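Local coordinates for protein latent form of PPO4 Tyrosinase (Agaricus bisporus var. bisporus H97, PDB 4OUA) that uses a dicopper centre to hydroxylate monophenols to o-diphenols and oxidise these to o-quinones, the initial step of melanin synthesis, at residues D411-A416 with E473-L478; R520-G525 with I545-D550; D209-S214 with I447-I452; K224-W229 with T241-L246. All coordinates share one frame; numbering follows the deposited sequence.

Contact 1 of 4, residues D411-A416 with E473-L478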
loop_
_atom_site.group_PDB
_atom_site.type_symbol
_atom_site.label_atom_id
_atom_site.label_comp_id
_atom_site.label_asym_id
_atom_site.label_seq_id
_atom_site.Cartn_x
_atom_site.Cartn_y
_atom_site.Cartn_z
ATOM N N ASP B 411 -1.294 -24.049 -6.414
ATOM C CA ASP B 411 -1.635 -22.741 -5.866
ATOM C C ASP B 411 -2.471 -21.946 -6.865
ATOM O O ASP B 411 -1.966 -21.494 -7.892
ATOM C CB ASP B 411 -0.368 -21.969 -5.494
ATOM C CG ASP B 411 -0.667 -20.662 -4.791
ATOM O OD1 ASP B 411 -1.666 -20.599 -4.043
ATOM O OD2 ASP B 411 0.100 -19.696 -4.984
ATOM N N TRP B 412 -3.753 -21.778 -6.557
ATOM C CA TRP B 412 -4.682 -21.140 -7.484
ATOM C C TRP B 412 -4.842 -19.649 -7.219
ATOM O O TRP B 412 -5.081 -19.228 -6.087
ATOM C CB TRP B 412 -6.048 -21.826 -7.418
ATOM C CG TRP B 412 -5.986 -23.290 -7.721
ATOM C CD1 TRP B 412 -5.941 -24.313 -6.819
ATOM C CD2 TRP B 412 -5.951 -23.896 -9.019
ATOM N NE1 TRP B 412 -5.886 -25.518 -7.475
ATOM C CE2 TRP B 412 -5.890 -25.290 -8.825
ATOM C CE3 TRP B 412 -5.969 -23.394 -10.324
ATOM C CZ2 TRP B 412 -5.844 -26.189 -9.889
ATOM C CZ3 TRP B 412 -5.924 -24.287 -11.377
ATOM C CH2 TRP B 412 -5.862 -25.669 -11.154
ATOM N N THR B 413 -4.715 -18.857 -8.276
ATOM C CA THR B 413 -4.887 -17.415 -8.183
ATOM C C THR B 413 -5.566 -16.871 -9.433
ATOM O O THR B 413 -5.384 -17.404 -10.529
ATOM C CB THR B 413 -3.543 -16.694 -7.994
ATOM O OG1 THR B 413 -3.778 -15.319 -7.667
ATOM C CG2 THR B 413 -2.717 -16.770 -9.267
ATOM N N ILE B 414 -6.351 -15.812 -9.268
ATOM C CA ILE B 414 -6.980 -15.157 -10.407
ATOM C C ILE B 414 -6.015 -14.159 -11.031
ATOM O O ILE B 414 -5.820 -13.059 -10.513
ATOM C CB ILE B 414 -8.279 -14.438 -10.011
ATOM C CG1 ILE B 414 -9.340 -15.454 -9.589
ATOM C CG2 ILE B 414 -8.790 -13.594 -11.164
ATOM C CD1 ILE B 414 -10.677 -14.836 -9.265
ATOM N N GLN B 415 -5.401 -14.557 -12.139
ATOM C CA GLN B 415 -4.439 -13.712 -12.829
ATOM C C GLN B 415 -5.167 -12.737 -13.747
ATOM O O GLN B 415 -5.978 -13.142 -14.579
ATOM C CB GLN B 415 -3.449 -14.568 -13.623
ATOM C CG GLN B 415 -2.027 -14.028 -13.654
ATOM C CD GLN B 415 -1.872 -12.814 -14.549
ATOM O OE1 GLN B 415 -2.702 -12.559 -15.422
ATOM N NE2 GLN B 415 -0.799 -12.059 -14.339
ATOM N N ALA B 416 -4.880 -11.450 -13.589
ATOM C CA ALA B 416 -5.519 -10.425 -14.404
ATOM C C ALA B 416 -4.505 -9.396 -14.885
ATOM O O ALA B 416 -3.798 -8.784 -14.086
ATOM C CB ALA B 416 -6.635 -9.747 -13.625
ATOM N N GLU B 473 -0.851 -5.577 -14.002
ATOM C CA GLU B 473 -1.444 -6.845 -13.593
ATOM C C GLU B 473 -1.865 -6.861 -12.127
ATOM O O GLU B 473 -1.399 -6.052 -11.323
ATOM C CB GLU B 473 -0.468 -7.993 -13.858
ATOM C CG GLU B 473 0.847 -7.876 -13.106
ATOM C CD GLU B 473 1.782 -9.037 -13.379
ATOM O OE1 GLU B 473 1.426 -9.911 -14.198
ATOM O OE2 GLU B 473 2.874 -9.078 -12.772
ATOM N N GLY B 474 -2.751 -7.793 -11.791
ATOM C CA GLY B 474 -3.224 -7.963 -10.429
ATOM C C GLY B 474 -3.581 -9.410 -10.151
ATOM O O GLY B 474 -3.877 -10.169 -11.072
ATOM N N PHE B 475 -3.558 -9.795 -8.878
ATOM C CA PHE B 475 -3.821 -11.178 -8.498
ATOM C C PHE B 475 -4.862 -11.289 -7.390
ATOM O O PHE B 475 -4.911 -10.459 -6.483
ATOM C CB PHE B 475 -2.528 -11.861 -8.049
ATOM C CG PHE B 475 -1.473 -11.924 -9.112
ATOM C CD1 PHE B 475 -1.331 -13.053 -9.900
ATOM C CD2 PHE B 475 -0.619 -10.854 -9.321
ATOM C CE1 PHE B 475 -0.357 -13.115 -10.879
ATOM C CE2 PHE B 475 0.357 -10.909 -10.299
ATOM C CZ PHE B 475 0.488 -12.042 -11.078
ATOM N N VAL B 476 -5.688 -12.326 -7.472
ATOM C CA VAL B 476 -6.652 -12.635 -6.424
ATOM C C VAL B 476 -6.617 -14.131 -6.130
ATOM O O VAL B 476 -6.729 -14.950 -7.039
ATOM C CB VAL B 476 -8.076 -12.211 -6.815
ATOM C CG1 VAL B 476 -9.077 -12.691 -5.776
ATOM C CG2 VAL B 476 -8.147 -10.700 -6.979
ATOM N N HIS B 477 -6.459 -14.478 -4.855
ATOM C CA HIS B 477 -6.234 -15.866 -4.459
ATOM C C HIS B 477 -7.532 -16.626 -4.199
ATOM O O HIS B 477 -8.551 -16.035 -3.844
ATOM C CB HIS B 477 -5.340 -15.910 -3.221
ATOM C CG HIS B 477 -4.068 -15.140 -3.376
ATOM N ND1 HIS B 477 -2.952 -15.662 -3.995
ATOM C CD2 HIS B 477 -3.735 -13.882 -3.000
ATOM C CE1 HIS B 477 -1.986 -14.761 -3.990
ATOM N NE2 HIS B 477 -2.434 -13.673 -3.392
ATOM N N LEU B 478 -7.480 -17.944 -4.374
ATOM C CA LEU B 478 -8.670 -18.784 -4.277
ATOM C C LEU B 478 -8.477 -19.950 -3.313
ATOM O O LEU B 478 -9.407 -20.717 -3.064
ATOM C CB LEU B 478 -9.045 -19.324 -5.658
ATOM C CG LEU B 478 -9.123 -18.315 -6.802
ATOM C CD1 LEU B 478 -9.374 -19.032 -8.118
ATOM C CD2 LEU B 478 -10.205 -17.282 -6.533
#
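Gln415 and Phe475 run alongside each other in the same direction, amide and ring planes 84° apart. A bend at chi2 (-73°) folds the glutamine along the ring, with Gln415 CG 3.4 Å from Phe475 CE1 and Gln415 NE2 3.5 Å from Phe475 CZ. On the same face Thr413 OG1 approaches the edge of the Phe475 ring and makes a weak hydrogen bond to Val476 O. Were Phe475 replaced by alanine, Gln415 would probably lose the ring it lies along and its bent chain would be freer to turn. On the other face Ile414 CB meets Val476 CB at 3.9 Å, while Ile414 and Leu478 cross nearly at right angles, Ile414 CG1 to Leu478 CD2 3.7 Å. Antiparallel backbone bonds join Ile414 to Val476 and Ala416 to Gly474. Strand 407-419 thus runs between edge strand 471-477 and strand 520-530; Ile447 and Ile450 of strand 446-451 pack on the Val476 face, and helix 212-224 touches Val476 and His477.

Contact 2 of 4, residues R520-G525 with I545-D550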
loop_
_atom_site.group_PDB
_atom_site.type_symbol
_atom_site.label_atom_id
_atom_site.label_comp_id
_atom_site.label_asym_id
_atom_site.label_seq_id
_atom_site.Cartn_x
_atom_site.Cartn_y
_atom_site.Cartn_z
ATOM N N ARG B 520 -7.281 -8.871 -19.716
ATOM C CA ARG B 520 -7.098 -10.300 -19.931
ATOM C C ARG B 520 -7.075 -11.042 -18.600
ATOM O O ARG B 520 -6.045 -11.098 -17.929
ATOM C CB ARG B 520 -5.807 -10.560 -20.710
ATOM C CG ARG B 520 -5.762 -11.908 -21.401
ATOM C CD ARG B 520 -6.873 -12.022 -22.431
ATOM N NE ARG B 520 -6.855 -10.911 -23.380
ATOM C CZ ARG B 520 -7.727 -10.759 -24.370
ATOM N NH1 ARG B 520 -8.694 -11.649 -24.548
ATOM N NH2 ARG B 520 -7.633 -9.716 -25.184
ATOM N N ILE B 521 -8.216 -11.606 -18.219
ATOM C CA ILE B 521 -8.324 -12.319 -16.951
ATOM C C ILE B 521 -8.281 -13.828 -17.167
ATOM O O ILE B 521 -8.600 -14.319 -18.249
ATOM C CB ILE B 521 -9.620 -11.948 -16.202
ATOM C CG1 ILE B 521 -9.764 -10.428 -16.107
ATOM C CG2 ILE B 521 -9.637 -12.571 -14.813
ATOM C CD1 ILE B 521 -11.020 -9.981 -15.392
ATOM N N ARG B 522 -7.880 -14.557 -16.132
ATOM C CA ARG B 522 -7.781 -16.007 -16.208
ATOM C C ARG B 522 -7.469 -16.597 -14.838
ATOM O O ARG B 522 -6.943 -15.912 -13.963
ATOM C CB ARG B 522 -6.706 -16.419 -17.217
ATOM C CG ARG B 522 -5.283 -16.101 -16.781
ATOM C CD ARG B 522 -4.281 -16.431 -17.877
ATOM N NE ARG B 522 -2.913 -16.514 -17.370
ATOM C CZ ARG B 522 -2.067 -15.488 -17.318
ATOM N NH1 ARG B 522 -2.445 -14.289 -17.742
ATOM N NH2 ARG B 522 -0.841 -15.664 -16.840
ATOM N N VAL B 523 -7.800 -17.870 -14.656
ATOM C CA VAL B 523 -7.472 -18.576 -13.424
ATOM C C VAL B 523 -6.205 -19.400 -13.611
ATOM O O VAL B 523 -6.202 -20.394 -14.336
ATOM C CB VAL B 523 -8.621 -19.495 -12.973
ATOM C CG1 VAL B 523 -8.163 -20.400 -11.842
ATOM C CG2 VAL B 523 -9.824 -18.670 -12.550
ATOM N N GLN B 524 -5.126 -18.984 -12.955
ATOM C CA GLN B 524 -3.839 -19.650 -13.117
ATOM C C GLN B 524 -3.479 -20.511 -11.909
ATOM O O GLN B 524 -3.388 -20.015 -10.785
ATOM C CB GLN B 524 -2.737 -18.618 -13.368
ATOM C CG GLN B 524 -1.340 -19.210 -13.471
ATOM C CD GLN B 524 -0.293 -18.173 -13.828
ATOM O OE1 GLN B 524 -0.572 -17.217 -14.553
ATOM N NE2 GLN B 524 0.921 -18.356 -13.319
ATOM N N GLY B 525 -3.273 -21.801 -12.153
ATOM C CA GLY B 525 -2.850 -22.725 -11.115
ATOM C C GLY B 525 -1.363 -23.017 -11.201
ATOM O O GLY B 525 -0.793 -23.050 -12.292
ATOM N N ILE B 545 2.442 -25.038 -16.089
ATOM C CA ILE B 545 1.492 -24.136 -15.449
ATOM C C ILE B 545 0.092 -24.325 -16.028
ATOM O O ILE B 545 -0.066 -24.578 -17.222
ATOM C CB ILE B 545 1.910 -22.659 -15.611
ATOM C CG1 ILE B 545 3.367 -22.458 -15.185
ATOM C CG2 ILE B 545 0.986 -21.751 -14.814
ATOM C CD1 ILE B 545 3.611 -22.674 -13.708
ATOM N N VAL B 546 -0.920 -24.204 -15.176
ATOM C CA VAL B 546 -2.303 -24.355 -15.612
ATOM C C VAL B 546 -3.001 -23.002 -15.723
ATOM O O VAL B 546 -2.926 -22.180 -14.811
ATOM C CB VAL B 546 -3.100 -25.253 -14.649
ATOM C CG1 VAL B 546 -4.547 -25.361 -15.099
ATOM C CG2 VAL B 546 -2.460 -26.628 -14.559
ATOM N N ASN B 547 -3.677 -22.777 -16.845
ATOM C CA ASN B 547 -4.406 -21.533 -17.060
ATOM C C ASN B 547 -5.810 -21.768 -17.609
ATOM O O ASN B 547 -5.984 -22.407 -18.646
ATOM C CB ASN B 547 -3.627 -20.617 -18.007
ATOM C CG ASN B 547 -2.300 -20.171 -17.427
ATOM O OD1 ASN B 547 -2.236 -19.206 -16.663
ATOM N ND2 ASN B 547 -1.231 -20.868 -17.790
ATOM N N PHE B 548 -6.809 -21.247 -16.902
ATOM C CA PHE B 548 -8.196 -21.357 -17.335
ATOM C C PHE B 548 -8.756 -19.995 -17.730
ATOM O O PHE B 548 -8.668 -19.034 -16.966
ATOM C CB PHE B 548 -9.056 -21.974 -16.232
ATOM C CG PHE B 548 -8.722 -23.407 -15.933
ATOM C CD1 PHE B 548 -8.179 -24.224 -16.910
ATOM C CD2 PHE B 548 -8.952 -23.937 -14.673
ATOM C CE1 PHE B 548 -7.872 -25.545 -16.637
ATOM C CE2 PHE B 548 -8.646 -25.257 -14.394
ATOM C CZ PHE B 548 -8.106 -26.061 -15.377
ATOM N N ASP B 549 -9.327 -19.916 -18.927
ATOM C CA ASP B 549 -9.948 -18.683 -19.400
ATOM C C ASP B 549 -11.388 -18.936 -19.832
ATOM O O ASP B 549 -11.941 -18.208 -20.656
ATOM C CB ASP B 549 -9.140 -18.084 -20.554
ATOM C CG ASP B 549 -8.809 -19.103 -21.624
ATOM O OD1 ASP B 549 -7.710 -19.695 -21.561
ATOM O OD2 ASP B 549 -9.646 -19.316 -22.527
ATOM N N ASP B 550 -11.990 -19.974 -19.260
ATOM C CA ASP B 550 -13.353 -20.362 -19.597
ATOM C C ASP B 550 -14.216 -20.462 -18.343
ATOM O O ASP B 550 -15.263 -21.111 -18.350
ATOM C CB ASP B 550 -13.355 -21.697 -20.343
ATOM C CG ASP B 550 -12.844 -22.844 -19.487
ATOM O OD1 ASP B 550 -13.677 -23.588 -18.928
ATOM O OD2 ASP B 550 -11.610 -23.001 -19.366
#
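Val523 and Phe548 form the compact part of this antiparallel pairing, their CB atoms 4.1 Å apart and their backbones joined by two reciprocal hydrogen bonds. Gly525 and Val546 make a second such pair, with Gly525 N 2.7 Å from Val546 O. Within its own strand Val546 CG1 lies over one face of the Phe548 ring, offset toward the rim, and His495 stacks on that ring; Val523 packs on Leu478 and Leu503. The face bearing Arg522, Gln524 and Asn547 is polar. With CG set between the backbone N and the carbonyl carbon (chi1 69°) and the chain extended to NE, Arg522 runs alongside Asn547. Its NE donates to Asn547 OD1 over 2.9 Å at 168°; the oxygen lies in the guanidinium plane, whereas the donor stands 47° out of the carbonyl plane. Arg522 NH2 adds a weak hydrogen bond to Gln524 OE1 on its own strand. The solvent side lies at the exposed Ile545 and Asp549, where Ile545 CG2 brushes Gly525 O. A leucine in place of Arg522 would probably leave Asn547 OD1 without this donor and Gln524 freer to turn. The hairpin therefore relies on backbone bonds and apolar contact on one face, and on the other on a guanidinium whose NE makes a nearly straight bond to Asn547 OD1 while NH2 holds Gln524 OE1 only weakly.

Contact 3 of 4, residues D209-S214 with I447-I452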
loop_
_atom_site.group_PDB
_atom_site.type_symbol
_atom_site.label_atom_id
_atom_site.label_comp_id
_atom_site.label_asym_id
_atom_site.label_seq_id
_atom_site.Cartn_x
_atom_site.Cartn_y
_atom_site.Cartn_z
ATOM N N ASP B 209 -14.194 -4.182 6.208
ATOM C CA ASP B 209 -14.460 -5.422 6.926
ATOM C C ASP B 209 -14.603 -6.590 5.957
ATOM O O ASP B 209 -14.280 -7.731 6.289
ATOM C CB ASP B 209 -15.721 -5.288 7.782
ATOM C CG ASP B 209 -16.078 -6.575 8.497
ATOM O OD1 ASP B 209 -15.594 -6.781 9.629
ATOM O OD2 ASP B 209 -16.843 -7.382 7.928
ATOM N N LEU B 210 -15.082 -6.290 4.754
ATOM C CA LEU B 210 -15.318 -7.307 3.737
ATOM C C LEU B 210 -14.034 -7.688 2.999
ATOM O O LEU B 210 -13.849 -8.842 2.614
ATOM C CB LEU B 210 -16.369 -6.815 2.739
ATOM C CG LEU B 210 -16.847 -7.811 1.684
ATOM C CD1 LEU B 210 -17.563 -8.988 2.335
ATOM C CD2 LEU B 210 -17.747 -7.122 0.672
ATOM N N GLU B 211 -13.151 -6.711 2.810
ATOM C CA GLU B 211 -11.910 -6.922 2.071
ATOM C C GLU B 211 -10.756 -7.350 2.977
ATOM O O GLU B 211 -9.604 -7.410 2.543
ATOM C CB GLU B 211 -11.526 -5.647 1.313
ATOM C CG GLU B 211 -12.395 -5.345 0.100
ATOM C CD GLU B 211 -11.948 -6.093 -1.146
ATOM O OE1 GLU B 211 -11.114 -7.017 -1.029
ATOM O OE2 GLU B 211 -12.427 -5.750 -2.249
ATOM N N ALA B 212 -11.069 -7.653 4.232
ATOM C CA ALA B 212 -10.043 -7.983 5.217
ATOM C C ALA B 212 -9.290 -9.266 4.865
ATOM O O ALA B 212 -8.063 -9.269 4.784
ATOM C CB ALA B 212 -10.663 -8.099 6.600
ATOM N N ASP B 213 -10.030 -10.352 4.659
ATOM C CA ASP B 213 -9.427 -11.652 4.382
ATOM C C ASP B 213 -8.619 -11.635 3.086
ATOM O O ASP B 213 -7.526 -12.196 3.018
ATOM C CB ASP B 213 -10.506 -12.735 4.318
ATOM C CG ASP B 213 -11.326 -12.820 5.595
ATOM O OD1 ASP B 213 -12.366 -12.134 5.688
ATOM O OD2 ASP B 213 -10.930 -13.574 6.508
ATOM N N SER B 214 -9.164 -10.988 2.061
ATOM C CA SER B 214 -8.475 -10.866 0.783
ATOM C C SER B 214 -7.172 -10.092 0.932
ATOM O O SER B 214 -6.130 -10.501 0.415
ATOM C CB SER B 214 -9.372 -10.180 -0.247
ATOM O OG SER B 214 -8.656 -9.903 -1.437
ATOM N N ILE B 447 -14.973 -13.057 -3.270
ATOM C CA ILE B 447 -13.584 -13.480 -3.427
ATOM C C ILE B 447 -12.608 -12.370 -3.042
ATOM O O ILE B 447 -11.983 -12.415 -1.982
ATOM C CB ILE B 447 -13.290 -13.919 -4.876
ATOM C CG1 ILE B 447 -14.356 -14.902 -5.365
ATOM C CG2 ILE B 447 -11.898 -14.526 -4.979
ATOM C CD1 ILE B 447 -14.420 -16.184 -4.565
ATOM N N GLY B 448 -12.482 -11.378 -3.917
ATOM C CA GLY B 448 -11.599 -10.251 -3.681
ATOM C C GLY B 448 -11.772 -9.190 -4.750
ATOM O O GLY B 448 -12.789 -9.160 -5.444
ATOM N N SER B 449 -10.777 -8.319 -4.891
ATOM C CA SER B 449 -10.842 -7.258 -5.887
ATOM C C SER B 449 -9.456 -6.795 -6.324
ATOM O O SER B 449 -8.480 -6.934 -5.587
ATOM C CB SER B 449 -11.639 -6.067 -5.348
ATOM O OG SER B 449 -11.002 -5.492 -4.219
ATOM N N ILE B 450 -9.384 -6.252 -7.532
ATOM C CA ILE B 450 -8.163 -5.635 -8.031
ATOM C C ILE B 450 -8.430 -4.160 -8.295
ATOM O O ILE B 450 -9.230 -3.809 -9.162
ATOM C CB ILE B 450 -7.657 -6.308 -9.316
ATOM C CG1 ILE B 450 -7.325 -7.779 -9.054
ATOM C CG2 ILE B 450 -6.442 -5.574 -9.856
ATOM C CD1 ILE B 450 -6.807 -8.515 -10.271
ATOM N N ASN B 451 -7.759 -3.299 -7.540
ATOM C CA ASN B 451 -8.044 -1.873 -7.575
ATOM C C ASN B 451 -6.995 -1.071 -8.335
ATOM O O ASN B 451 -5.795 -1.312 -8.203
ATOM C CB ASN B 451 -8.179 -1.345 -6.151
ATOM C CG ASN B 451 -9.141 -2.169 -5.322
ATOM O OD1 ASN B 451 -10.336 -1.876 -5.257
ATOM N ND2 ASN B 451 -8.626 -3.216 -4.689
ATOM N N ILE B 452 -7.457 -0.111 -9.129
ATOM C CA ILE B 452 -6.566 0.700 -9.949
ATOM C C ILE B 452 -6.303 2.068 -9.325
ATOM O O ILE B 452 -7.231 2.848 -9.105
ATOM C CB ILE B 452 -7.139 0.904 -11.363
ATOM C CG1 ILE B 452 -7.668 -0.420 -11.915
ATOM C CG2 ILE B 452 -6.089 1.513 -12.281
ATOM C CD1 ILE B 452 -6.690 -1.559 -11.796
#
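Glu211, at the junction of helices 201-210 and 212-224, sends its carboxylate to Ser449 on strand 446-451. Its chain bends at chi2 (-84°), which swings the acid round to the strand and places OE2 beside the serine hydroxyl. Ser449 OG donates a hydrogen bond to Glu211 OE2; the refined separation is too short to be reliable, and its exact length is doubtful at this resolution. The same carboxylate oxygen is also hydrogen-bonded to Tyr446 OH, so two hydroxyl groups grip one buried oxygen. Ser449 OG receives in addition a weak bond from Asn451 ND2, 3.3 Å away, whose amide nitrogen also reaches Asp252 OD1. One turn further along, Ser214 points at the strand. Its OG packs 3.7 Å from Gly448 CA, and its CB lies 3.9 Å from Ile447 O. Lys218, on the same helix, bonds to Ser449 O, and Phe256 packs against Glu211, Ser449 and Asn451. Ile447 and Gly448 both face Phe431, a classic beta bulge; the bulge meets Ser214, and Ser449 just after it meets Glu211. A strand of the C-terminal domain is thereby held against helices of the copper domain, as expected for a latent tyrosinase whose C-terminal domain is still in place.

Contact 4 of 4, residues K224-W229 with T241-L246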
loop_
_atom_site.group_PDB
_atom_site.type_symbol
_atom_site.label_atom_id
_atom_site.label_comp_id
_atom_site.label_asym_id
_atom_site.label_seq_id
_atom_site.Cartn_x
_atom_site.Cartn_y
_atom_site.Cartn_z
ATOM N N LYS B 224 6.250 -12.806 0.634
ATOM C CA LYS B 224 7.044 -14.028 0.587
ATOM C C LYS B 224 7.498 -14.412 -0.819
ATOM O O LYS B 224 8.670 -14.709 -1.038
ATOM C CB LYS B 224 6.258 -15.192 1.197
ATOM C CG LYS B 224 5.846 -14.973 2.640
ATOM C CD LYS B 224 5.684 -16.296 3.374
ATOM C CE LYS B 224 7.024 -16.994 3.555
ATOM N NZ LYS B 224 6.910 -18.227 4.385
ATOM N N PHE B 225 6.569 -14.397 -1.769
ATOM C CA PHE B 225 6.807 -15.009 -3.073
ATOM C C PHE B 225 7.190 -14.009 -4.166
ATOM O O PHE B 225 6.757 -14.127 -5.310
ATOM C CB PHE B 225 5.567 -15.801 -3.488
ATOM C CG PHE B 225 5.111 -16.780 -2.445
ATOM C CD1 PHE B 225 6.035 -17.464 -1.671
ATOM C CD2 PHE B 225 3.762 -16.999 -2.218
ATOM C CE1 PHE B 225 5.625 -18.361 -0.704
ATOM C CE2 PHE B 225 3.345 -17.895 -1.250
ATOM C CZ PHE B 225 4.279 -18.576 -0.492
ATOM N N ASN B 226 8.011 -13.030 -3.802
ATOM C CA ASN B 226 8.618 -12.125 -4.771
ATOM C C ASN B 226 10.135 -12.160 -4.623
ATOM O O ASN B 226 10.683 -11.614 -3.666
ATOM C CB ASN B 226 8.090 -10.700 -4.596
ATOM C CG ASN B 226 6.638 -10.554 -5.020
ATOM O OD1 ASN B 226 6.177 -11.227 -5.942
ATOM N ND2 ASN B 226 5.910 -9.670 -4.347
ATOM N N ALA B 227 10.810 -12.807 -5.567
ATOM C CA ALA B 227 12.236 -13.088 -5.425
ATOM C C ALA B 227 13.127 -12.114 -6.192
ATOM O O ALA B 227 14.351 -12.154 -6.059
ATOM C CB ALA B 227 12.526 -14.515 -5.863
ATOM N N ASN B 228 12.521 -11.246 -6.995
ATOM C CA ASN B 228 13.282 -10.231 -7.717
ATOM C C ASN B 228 12.607 -8.867 -7.638
ATOM O O ASN B 228 11.426 -8.767 -7.306
ATOM C CB ASN B 228 13.483 -10.643 -9.179
ATOM C CG ASN B 228 12.182 -10.712 -9.952
ATOM O OD1 ASN B 228 11.701 -9.705 -10.471
ATOM N ND2 ASN B 228 11.610 -11.908 -10.041
ATOM N N TRP B 229 13.361 -7.816 -7.944
ATOM C CA TRP B 229 12.879 -6.452 -7.762
ATOM C C TRP B 229 11.698 -6.104 -8.667
ATOM O O TRP B 229 10.760 -5.437 -8.235
ATOM C CB TRP B 229 14.015 -5.453 -7.997
ATOM C CG TRP B 229 13.652 -4.053 -7.618
ATOM C CD1 TRP B 229 13.290 -3.042 -8.460
ATOM C CD2 TRP B 229 13.600 -3.510 -6.294
ATOM N NE1 TRP B 229 13.023 -1.901 -7.743
ATOM C CE2 TRP B 229 13.205 -2.162 -6.410
ATOM C CE3 TRP B 229 13.851 -4.033 -5.020
ATOM C CZ2 TRP B 229 13.057 -1.329 -5.302
ATOM C CZ3 TRP B 229 13.702 -3.204 -3.921
ATOM C CH2 TRP B 229 13.308 -1.868 -4.070
ATOM N N THR B 241 5.506 -14.224 -12.857
ATOM C CA THR B 241 5.141 -13.774 -11.517
ATOM C C THR B 241 3.857 -14.460 -11.067
ATOM O O THR B 241 2.977 -14.740 -11.887
ATOM C CB THR B 241 4.954 -12.247 -11.455
ATOM O OG1 THR B 241 3.979 -11.846 -12.424
ATOM C CG2 THR B 241 6.270 -11.540 -11.744
ATOM N N HIS B 242 3.749 -14.729 -9.768
ATOM C CA HIS B 242 2.618 -15.485 -9.241
ATOM C C HIS B 242 1.984 -14.827 -8.018
ATOM O O HIS B 242 1.079 -15.391 -7.400
ATOM C CB HIS B 242 3.057 -16.908 -8.895
ATOM C CG HIS B 242 4.324 -16.974 -8.102
ATOM N ND1 HIS B 242 5.571 -16.874 -8.684
ATOM C CD2 HIS B 242 4.542 -17.138 -6.775
ATOM C CE1 HIS B 242 6.500 -16.970 -7.750
ATOM N NE2 HIS B 242 5.902 -17.130 -6.584
ATOM N N ALA B 243 2.459 -13.637 -7.672
ATOM C CA ALA B 243 1.936 -12.919 -6.518
ATOM C C ALA B 243 1.895 -11.418 -6.779
ATOM O O ALA B 243 2.589 -10.910 -7.659
ATOM C CB ALA B 243 2.770 -13.220 -5.286
ATOM N N ASN B 244 1.075 -10.712 -6.011
ATOM C CA ASN B 244 0.971 -9.269 -6.145
ATOM C C ASN B 244 2.280 -8.573 -5.810
ATOM O O ASN B 244 3.033 -9.027 -4.948
ATOM C CB ASN B 244 -0.141 -8.726 -5.248
ATOM C CG ASN B 244 -1.517 -9.115 -5.729
ATOM O OD1 ASN B 244 -2.063 -8.498 -6.642
ATOM N ND2 ASN B 244 -2.093 -10.140 -5.110
ATOM N N SER B 245 2.549 -7.471 -6.500
ATOM C CA SER B 245 3.701 -6.640 -6.185
ATOM C C SER B 245 3.382 -5.771 -4.978
ATOM O O SER B 245 2.223 -5.656 -4.580
ATOM C CB SER B 245 4.088 -5.771 -7.382
ATOM O OG SER B 245 2.989 -4.987 -7.812
ATOM N N LEU B 246 4.412 -5.168 -4.394
ATOM C CA LEU B 246 4.222 -4.249 -3.277
ATOM C C LEU B 246 3.219 -3.165 -3.652
ATOM O O LEU B 246 2.318 -2.840 -2.879
ATOM C CB LEU B 246 5.554 -3.617 -2.866
ATOM C CG LEU B 246 5.547 -2.716 -1.628
ATOM C CD1 LEU B 246 5.446 -3.545 -0.354
ATOM C CD2 LEU B 246 6.776 -1.823 -1.597
#
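Phe225 and Ala243 mark the nearest backbone approach, CA to CA 6.3 Å, between two irregular segments that precede and follow helix 229-233. From Phe225 it is CB that makes the contact: it lies 4.2 Å from Ala243 CB and 3.4 Å from His242 NE2. The phenyl ring itself leads away, with Lys224 CB over one face, 3.6 Å above its plane. Phe225 O is also near His242 NE2, but the angle is too poor for a hydrogen bond. Asn226 makes the polar link. Its CG, anti to the carbonyl carbon (chi1 -70°), carries the amide across the gap, and ND2 donates to Asn244 O over 3.0 Å at 173°. The acceptor lies in the amide plane of Asn226, and the donor is tilted moderately from the carbonyl plane. While Asn244 O takes this bond, its side-chain OD1 accepts from Phe475 N, and Ser245 OG, also hydrogen-bonded to Asn234 O, caps helix 246-258 at Ala248 N. That helix carries His250 and His254, two of the copper ligands. One straight amide bond between buried groups, with one apolar contact, Phe225 to Ala243, and the His242 ring beside it, thus ties the turn just after helix 212-224 to the lead-in of a copper-binding helix.

How the contacts relate
Contacts 1, 3 and 4 are buried; contacts 1 and 2 hold the two outermost strands of one sheet, 471-477 and 538-548, yet only contact 2 is partly exposed. Contacts 1 and 2 meet through neighbouring strands 407-419 and 520-530, and both rest on regular backbone ladders. Contacts 3 and 4 have no such ladder across them: each depends on a single side-chain hydrogen bond, a carboxylate with a hydroxyl in contact 3 and an amide with a carbonyl in contact 4. Contact 1 connects the rest, packing on contact 3 through Ile447 and Ile450 and bonding to contact 4 through Asn244 and Thr241. Contact 2 touches neither contact 3 nor contact 4.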